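Local coordinates for purine nucleoside phosphorylase (Grouper iridovirus, PDB 3KHS), which probably catalyses the phosphorolysis of purine nucleosides to the free base and ribose 1-phosphate, a step of purine salvage, at residues B[119-124]-B[236-241]; B[112-117]-B[211-216]. All blocks are in the same frame, centred on the assembly; numbering follows the deposited sequence.

How the contacts relate
Of the elements involved, strand 107-116 comes first; its end and Leu117 supply one half of contact 2. Residues 119-124 of contact 1 follow after one residue, in the loop leading to strand 126-129. The second halves come in the same order, 211-216 and then 236-241, so the two closures cross and neither nests. Contact 2 closes a loop of 93 residues on strand 213-215, and contact 1 one of 111 residues on strand 231-241. Their centres lie about 8 Å apart. Strands 107-116 and 231-241 run side by side in the mixed sheet, where Asn112 probably hydrogen-bonds Ser236 OG through OD1 and Leu237 N through its carbonyl oxygen, while Tyr121 packs on Asp212.

Contact 1 (B[119-124]-B[236-241]); sequences PSYRPG and SLISNV
Tyr121, Pro123 and Gly124 lie against one side of the end of strand 231-241, where Ile238 and Val241 point toward them. Side-chain packing gathers at two places. At the first, the Tyr121 ring meets the tip of Ile238 obliquely, CD2 of Tyr121 lying 3.7 Å from CD1 of Ile238, and the two side chains cross at about a right angle. Ile238 has CG1 anti to its carbonyl carbon (chi1 -61°), which sets that branch beside the ring, whereas its CG2 lies nearer Arg122 O. At the second, CG2 of Val241 packs 3.5 Å from CD of Pro123 and at a like distance from the carbonyl oxygen of Tyr121. CB of Pro123 lies near Ser239 O and CA of Asn240.

A single backbone hydrogen bond joins the segments. Gly124 N donates to Ile238 O at 2.8 Å, nearly straight at the hydrogen (168°). The same oxygen receives a CA-H...O contact from Pro123, its CA 3.3 Å away, so two successive residues of the loop converge on one carbonyl. The positive phi of Gly124 (110°) suits a residue without CB, and CD2 of Leu237 approaches its carbonyl.

The bond lies beside the antiparallel pairing of strands 126-129 and 231-241, where Ile238 also bonds Asp125 and Ser236 bonds Met127 through the backbone. The Tyr121 ring stacks on His185 of strand 184-191, Leu237 packs on helix 257-279, and strand 107-116 borders the strand's other edge.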
ATOM      1  N   PRO B 119      20.282  -2.722  16.341  1.00 41.14           N
ATOM      2  CA  PRO B 119      21.710  -2.461  16.581  1.00 43.81           C
ATOM      3  C   PRO B 119      22.535  -3.628  17.106  1.00 43.62           C
ATOM      4  O   PRO B 119      23.720  -3.715  16.823  1.00 46.60           O
ATOM      5  CB  PRO B 119      21.700  -1.309  17.593  1.00 39.25           C
ATOM      6  CG  PRO B 119      20.377  -0.650  17.365  1.00 41.41           C
ATOM      7  CD  PRO B 119      19.440  -1.802  17.120  1.00 37.69           C
ATOM      8  N   SER B 120      21.922  -4.516  17.873  1.00 40.95           N
ATOM      9  CA  SER B 120      22.685  -5.617  18.448  1.00 44.51           C
ATOM     10  C   SER B 120      22.674  -6.922  17.653  1.00 44.64           C
ATOM     11  O   SER B 120      23.294  -7.896  18.048  1.00 44.32           O
ATOM     12  CB  SER B 120      22.212  -5.882  19.875  1.00 41.71           C
ATOM     13  OG  SER B 120      20.822  -6.081  19.878  1.00 47.83           O
ATOM     14  N   TYR B 121      21.977  -6.943  16.528  1.00 41.73           N
ATOM     15  CA  TYR B 121      21.934  -8.145  15.720  1.00 33.85           C
ATOM     16  C   TYR B 121      23.194  -8.192  14.892  1.00 36.83           C
ATOM     17  O   TYR B 121      23.755  -7.156  14.542  1.00 42.97           O
ATOM     18  CB  TYR B 121      20.710  -8.149  14.770  1.00 29.90           C
ATOM     19  CG  TYR B 121      19.341  -8.305  15.434  1.00 30.75           C
ATOM     20  CD1 TYR B 121      19.197  -8.189  16.814  1.00 32.59           C
ATOM     21  CD2 TYR B 121      18.185  -8.526  14.672  1.00 31.47           C
ATOM     22  CE1 TYR B 121      17.954  -8.273  17.427  1.00 37.92           C
ATOM     23  CE2 TYR B 121      16.908  -8.620  15.285  1.00 36.86           C
ATOM     24  CZ  TYR B 121      16.806  -8.484  16.669  1.00 38.46           C
ATOM     25  OH  TYR B 121      15.580  -8.497  17.315  1.00 38.20           O
ATOM     26  N   ARG B 122      23.628  -9.400  14.569  1.00 37.86           N
ATOM     27  CA  ARG B 122      24.807  -9.605  13.736  1.00 40.70           C
ATOM     28  C   ARG B 122      24.456 -10.622  12.649  1.00 41.35           C
ATOM     29  O   ARG B 122      23.585 -11.482  12.835  1.00 39.34           O
ATOM     30  CB  ARG B 122      25.982 -10.217  14.514  1.00 34.58           C
ATOM     31  CG  ARG B 122      26.343  -9.606  15.830  1.00 36.82           C
ATOM     32  CD  ARG B 122      27.689 -10.185  16.271  1.00 40.05           C
ATOM     33  NE  ARG B 122      28.038  -9.843  17.644  1.00 39.04           N
ATOM     34  CZ  ARG B 122      29.106 -10.316  18.267  1.00 33.28           C
ATOM     35  NH1 ARG B 122      29.922 -11.140  17.630  1.00 35.65           N
ATOM     36  NH2 ARG B 122      29.343  -9.979  19.526  1.00 38.31           N
ATOM     37  N   PRO B 123      25.122 -10.532  11.494  1.00 40.79           N
ATOM     38  CA  PRO B 123      24.803 -11.518  10.463  1.00 39.28           C
ATOM     39  C   PRO B 123      25.057 -12.915  11.018  1.00 40.33           C
ATOM     40  O   PRO B 123      26.101 -13.171  11.598  1.00 42.64           O
ATOM     41  CB  PRO B 123      25.753 -11.149   9.312  1.00 32.93           C
ATOM     42  CG  PRO B 123      26.667 -10.100   9.882  1.00 40.29           C
ATOM     43  CD  PRO B 123      25.883  -9.410  10.930  1.00 37.90           C
ATOM     44  N   GLY B 124      24.088 -13.809  10.848  1.00 41.46           N
ATOM     45  CA  GLY B 124      24.222 -15.167  11.342  1.00 34.17           C
ATOM     46  C   GLY B 124      23.306 -15.414  12.512  1.00 31.10           C
ATOM     47  O   GLY B 124      22.999 -16.577  12.819  1.00 32.71           O
ATOM     48  N   SER B 236      13.579 -15.807  12.089  1.00 37.95           N
ATOM     49  CA  SER B 236      14.314 -15.176  10.995  1.00 33.98           C
ATOM     50  C   SER B 236      15.822 -15.386  11.160  1.00 32.53           C
ATOM     51  O   SER B 236      16.369 -15.255  12.248  1.00 29.06           O
ATOM     52  CB  SER B 236      14.072 -13.650  10.953  1.00 29.14           C
ATOM     53  OG  SER B 236      12.762 -13.281  10.581  1.00 38.33           O
ATOM     54  N   LEU B 237      16.479 -15.718  10.063  1.00 30.31           N
ATOM     55  CA  LEU B 237      17.917 -15.859  10.058  1.00 35.59           C
ATOM     56  C   LEU B 237      18.355 -14.442   9.635  1.00 34.61           C
ATOM     57  O   LEU B 237      17.973 -13.965   8.572  1.00 28.41           O
ATOM     58  CB  LEU B 237      18.296 -16.921   9.024  1.00 28.81           C
ATOM     59  CG  LEU B 237      19.730 -17.178   8.598  1.00 34.21           C
ATOM     60  CD1 LEU B 237      19.960 -16.451   7.291  1.00 38.32           C
ATOM     61  CD2 LEU B 237      20.715 -16.768   9.659  1.00 32.98           C
ATOM     62  N   ILE B 238      19.096 -13.742  10.489  1.00 40.02           N
ATOM     63  CA  ILE B 238      19.536 -12.392  10.131  1.00 38.15           C
ATOM     64  C   ILE B 238      20.708 -12.575   9.197  1.00 36.28           C
ATOM     65  O   ILE B 238      21.834 -12.712   9.632  1.00 37.28           O
ATOM     66  CB  ILE B 238      19.967 -11.569  11.366  1.00 34.63           C
ATOM     67  CG1 ILE B 238      18.790 -11.426  12.324  1.00 26.78           C
ATOM     68  CG2 ILE B 238      20.446 -10.195  10.943  1.00 33.91           C
ATOM     69  CD1 ILE B 238      17.599 -10.722  11.759  1.00 25.22           C
ATOM     70  N   SER B 239      20.427 -12.604   7.899  1.00 39.25           N
ATOM     71  CA  SER B 239      21.475 -12.810   6.910  1.00 36.30           C
ATOM     72  C   SER B 239      22.429 -11.619   6.718  1.00 37.58           C
ATOM     73  O   SER B 239      23.568 -11.802   6.310  1.00 36.03           O
ATOM     74  CB  SER B 239      20.846 -13.214   5.575  1.00 38.20           C
ATOM     75  OG  SER B 239      19.797 -12.341   5.213  1.00 43.53           O
ATOM     76  N   ASN B 240      21.963 -10.411   7.021  1.00 35.04           N
ATOM     77  CA  ASN B 240      22.775  -9.211   6.884  1.00 34.75           C
ATOM     78  C   ASN B 240      22.197  -8.209   7.875  1.00 32.84           C
ATOM     79  O   ASN B 240      21.085  -8.403   8.374  1.00 31.37           O
ATOM     80  CB  ASN B 240      22.688  -8.641   5.455  1.00 40.69           C
ATOM     81  CG  ASN B 240      21.334  -7.977   5.167  1.00 51.88           C
ATOM     82  OD1 ASN B 240      20.355  -8.635   4.745  1.00 53.49           O
ATOM     83  ND2 ASN B 240      21.265  -6.667   5.419  1.00 49.55           N
ATOM     84  N   VAL B 241      22.952  -7.151   8.150  1.00 28.95           N
ATOM     85  CA  VAL B 241      22.540  -6.131   9.090  1.00 37.13           C
ATOM     86  C   VAL B 241      22.771  -4.763   8.492  1.00 35.97           C
ATOM     87  O   VAL B 241      23.730  -4.545   7.786  1.00 31.24           O
ATOM     88  CB  VAL B 241      23.322  -6.219  10.424  1.00 38.20           C
ATOM     89  CG1 VAL B 241      22.964  -5.031  11.294  1.00 48.30           C
ATOM     90  CG2 VAL B 241      22.979  -7.498  11.155  1.00 35.84           C
TER

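Contact 2 (B[112-117]-B[211-216]); sequences NAAGGL and SDAVGM. With TRS (2-amino-2-hydroxymethyl-propane-1,3-diol), chain H; PO4 (phosphate ion), chain G.
Leu117 reaches across to residues 211-214, its CD1 touching CB of Ser211 at 3.6 Å and CB of Val214 at 4.1 Å. CB of Leu117 lies near the carbonyl oxygens of Ser211 and Asp212. Val214 sends CG1 between its own N and carbonyl carbon (chi1 59°), beside CD1 of Leu117 and Gly115 O. Ala213 points to the opposite face of the sheet from Val214, where its CB meets CB of Ala114, while CB of Ala114 also lies 3.5 Å from Val214 O.

The CA atoms of Gly116 and Ala213, a non-hydrogen-bonded antiparallel pair, are 4.3 Å apart. The neighbouring pair, Gly115 with Val214, is bonded both ways, Val214 N to Gly115 O at 2.8 Å and Gly115 N to Val214 O at 3.0 Å. Past the strand end, Leu117 N donates to Asp212 O from 45° above the carbonyl plane.

Beyond Gly215 the chains separate, and a Tris molecule, probably from the crystallisation liquor, bridges them: its N donates to Ala113 O, and Met216 N donates to Tris O1 at 2.7 Å. Ala113 N donates to O1 of a phosphate ion, probably of the same origin, which is also hydrogen-bonded by Ser30, Arg81, His83 and Ser217. This short antiparallel pair within the mixed sheet thus borders a pocket consistent with the phosphate and nucleoside sites of the PNP/MTAP phosphorylase fold.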
ATOM      1  N   ASN B 112      12.725 -17.680   7.662  1.00 32.01           N
ATOM      2  CA  ASN B 112      13.000 -16.762   6.560  1.00 31.03           C
ATOM      3  C   ASN B 112      14.361 -16.143   6.784  1.00 34.28           C
ATOM      4  O   ASN B 112      14.952 -16.283   7.856  1.00 36.88           O
ATOM      5  CB  ASN B 112      11.943 -15.666   6.463  1.00 29.60           C
ATOM      6  CG  ASN B 112      11.923 -14.737   7.673  1.00 28.56           C
ATOM      7  OD1 ASN B 112      12.961 -14.239   8.105  1.00 37.02           O
ATOM      8  ND2 ASN B 112      10.735 -14.470   8.198  1.00 26.79           N
ATOM      9  N   ALA B 113      14.865 -15.488   5.751  1.00 32.93           N
ATOM     10  CA  ALA B 113      16.139 -14.792   5.807  1.00 32.06           C
ATOM     11  C   ALA B 113      15.696 -13.331   5.825  1.00 35.51           C
ATOM     12  O   ALA B 113      14.823 -12.941   5.042  1.00 31.63           O
ATOM     13  CB  ALA B 113      16.963 -15.090   4.557  1.00 28.03           C
ATOM     14  N   ALA B 114      16.249 -12.537   6.737  1.00 31.67           N
ATOM     15  CA  ALA B 114      15.868 -11.138   6.826  1.00 32.95           C
ATOM     16  C   ALA B 114      17.050 -10.211   7.113  1.00 30.73           C
ATOM     17  O   ALA B 114      18.125 -10.667   7.462  1.00 34.91           O
ATOM     18  CB  ALA B 114      14.822 -10.975   7.875  1.00 22.50           C
ATOM     19  N   GLY B 115      16.825  -8.915   6.921  1.00 29.19           N
ATOM     20  CA  GLY B 115      17.844  -7.921   7.184  1.00 28.10           C
ATOM     21  C   GLY B 115      17.634  -7.372   8.579  1.00 30.38           C
ATOM     22  O   GLY B 115      16.515  -6.980   8.930  1.00 31.70           O
ATOM     23  N   GLY B 116      18.692  -7.376   9.388  1.00 29.43           N
ATOM     24  CA  GLY B 116      18.566  -6.870  10.738  1.00 32.55           C
ATOM     25  C   GLY B 116      18.669  -5.351  10.821  1.00 33.85           C
ATOM     26  O   GLY B 116      19.527  -4.757  10.196  1.00 37.75           O
ATOM     27  N   LEU B 117      17.781  -4.738  11.590  1.00 34.26           N
ATOM     28  CA  LEU B 117      17.757  -3.304  11.796  1.00 34.22           C
ATOM     29  C   LEU B 117      18.201  -3.041  13.243  1.00 40.13           C
ATOM     30  O   LEU B 117      18.801  -2.009  13.539  1.00 42.34           O
ATOM     31  CB  LEU B 117      16.339  -2.785  11.568  1.00 32.62           C
ATOM     32  CG  LEU B 117      15.843  -2.930  10.113  1.00 34.52           C
ATOM     33  CD1 LEU B 117      14.342  -2.876  10.046  1.00 26.81           C
ATOM     34  CD2 LEU B 117      16.463  -1.827   9.234  1.00 29.58           C
ATOM     35  N   SER B 211      10.757  -1.621  13.993  1.00 25.58           N
ATOM     36  CA  SER B 211      11.141  -2.877  13.370  1.00 28.51           C
ATOM     37  C   SER B 211      12.523  -3.338  13.822  1.00 32.37           C
ATOM     38  O   SER B 211      13.452  -2.532  13.903  1.00 30.42           O
ATOM     39  CB  SER B 211      11.180  -2.728  11.847  1.00 24.81           C
ATOM     40  OG  SER B 211      10.033  -2.089  11.327  1.00 28.38           O
ATOM     41  N   ASP B 212      12.666  -4.634  14.082  1.00 31.98           N
ATOM     42  CA  ASP B 212      13.939  -5.195  14.473  1.00 30.90           C
ATOM     43  C   ASP B 212      14.602  -5.847  13.272  1.00 35.35           C
ATOM     44  O   ASP B 212      15.827  -5.990  13.220  1.00 38.00           O
ATOM     45  CB  ASP B 212      13.760  -6.247  15.570  1.00 35.92           C
ATOM     46  CG  ASP B 212      13.365  -5.642  16.897  1.00 32.64           C
ATOM     47  OD1 ASP B 212      14.189  -4.900  17.501  1.00 33.64           O
ATOM     48  OD2 ASP B 212      12.225  -5.909  17.318  1.00 32.22           O
ATOM     49  N   ALA B 213      13.785  -6.274  12.321  1.00 34.63           N
ATOM     50  CA  ALA B 213      14.283  -6.914  11.109  1.00 35.62           C
ATOM     51  C   ALA B 213      13.241  -6.703  10.010  1.00 33.22           C
ATOM     52  O   ALA B 213      12.062  -6.484  10.306  1.00 37.24           O
ATOM     53  CB  ALA B 213      14.528  -8.416  11.356  1.00 33.65           C
ATOM     54  N   VAL B 214      13.681  -6.742   8.755  1.00 31.60           N
ATOM     55  CA  VAL B 214      12.780  -6.536   7.616  1.00 27.08           C
ATOM     56  C   VAL B 214      12.962  -7.611   6.560  1.00 28.97           C
ATOM     57  O   VAL B 214      14.084  -7.989   6.219  1.00 23.60           O
ATOM     58  CB  VAL B 214      13.004  -5.148   6.969  1.00 30.17           C
ATOM     59  CG1 VAL B 214      14.438  -5.007   6.497  1.00 19.07           C
ATOM     60  CG2 VAL B 214      12.052  -4.945   5.811  1.00 29.24           C
ATOM     61  N   GLY B 215      11.839  -8.123   6.069  1.00 30.04           N
ATOM     62  CA  GLY B 215      11.874  -9.146   5.041  1.00 30.62           C
ATOM     63  C   GLY B 215      10.652  -9.038   4.126  1.00 29.17           C
ATOM     64  O   GLY B 215       9.790  -8.198   4.337  1.00 30.05           O
ATOM     65  N   MET B 216      10.537  -9.901   3.127  1.00 28.62           N
ATOM     66  CA  MET B 216       9.415  -9.780   2.216  1.00 33.35           C
ATOM     67  C   MET B 216       8.431 -10.954   2.242  1.00 32.32           C
ATOM     68  O   MET B 216       7.810 -11.276   1.211  1.00 25.56           O
ATOM     69  CB  MET B 216       9.950  -9.550   0.800  1.00 35.40           C
ATOM     70  CG  MET B 216      10.942  -8.363   0.690  1.00 32.02           C
ATOM     71  SD  MET B 216      12.008  -8.508  -0.764  1.00 30.87           S
ATOM     72  CE  MET B 216      13.112  -7.109  -0.559  1.00 32.53           C
TER
HETATM   73  C   TRS H 295      14.203 -11.470   1.422  1.00 45.76           C
HETATM   74  C1  TRS H 295      12.758 -11.768   0.959  1.00 49.28           C
HETATM   75  C2  TRS H 295      14.169 -10.177   2.263  1.00 33.09           C
HETATM   76  C3  TRS H 295      15.079 -11.287   0.175  1.00 43.72           C
HETATM   77  N   TRS H 295      14.755 -12.581   2.226  1.00 36.26           N
HETATM   78  O1  TRS H 295      11.898 -11.962   2.101  1.00 46.49           O
HETATM   79  O2  TRS H 295      15.478  -9.875   2.715  1.00 52.97           O
HETATM   80  O3  TRS H 295      16.434 -11.047   0.575  1.00 48.21           O
HETATM   81  P   PO4 G 291      12.341 -15.445   2.582  1.00 37.50           P
HETATM   82  O1  PO4 G 291      13.176 -16.290   3.477  1.00 37.10           O
HETATM   83  O2  PO4 G 291      11.289 -16.288   1.931  1.00 35.50           O
HETATM   84  O3  PO4 G 291      11.672 -14.371   3.373  1.00 36.46           O
HETATM   85  O4  PO4 G 291      13.210 -14.830   1.542  1.00 39.15           O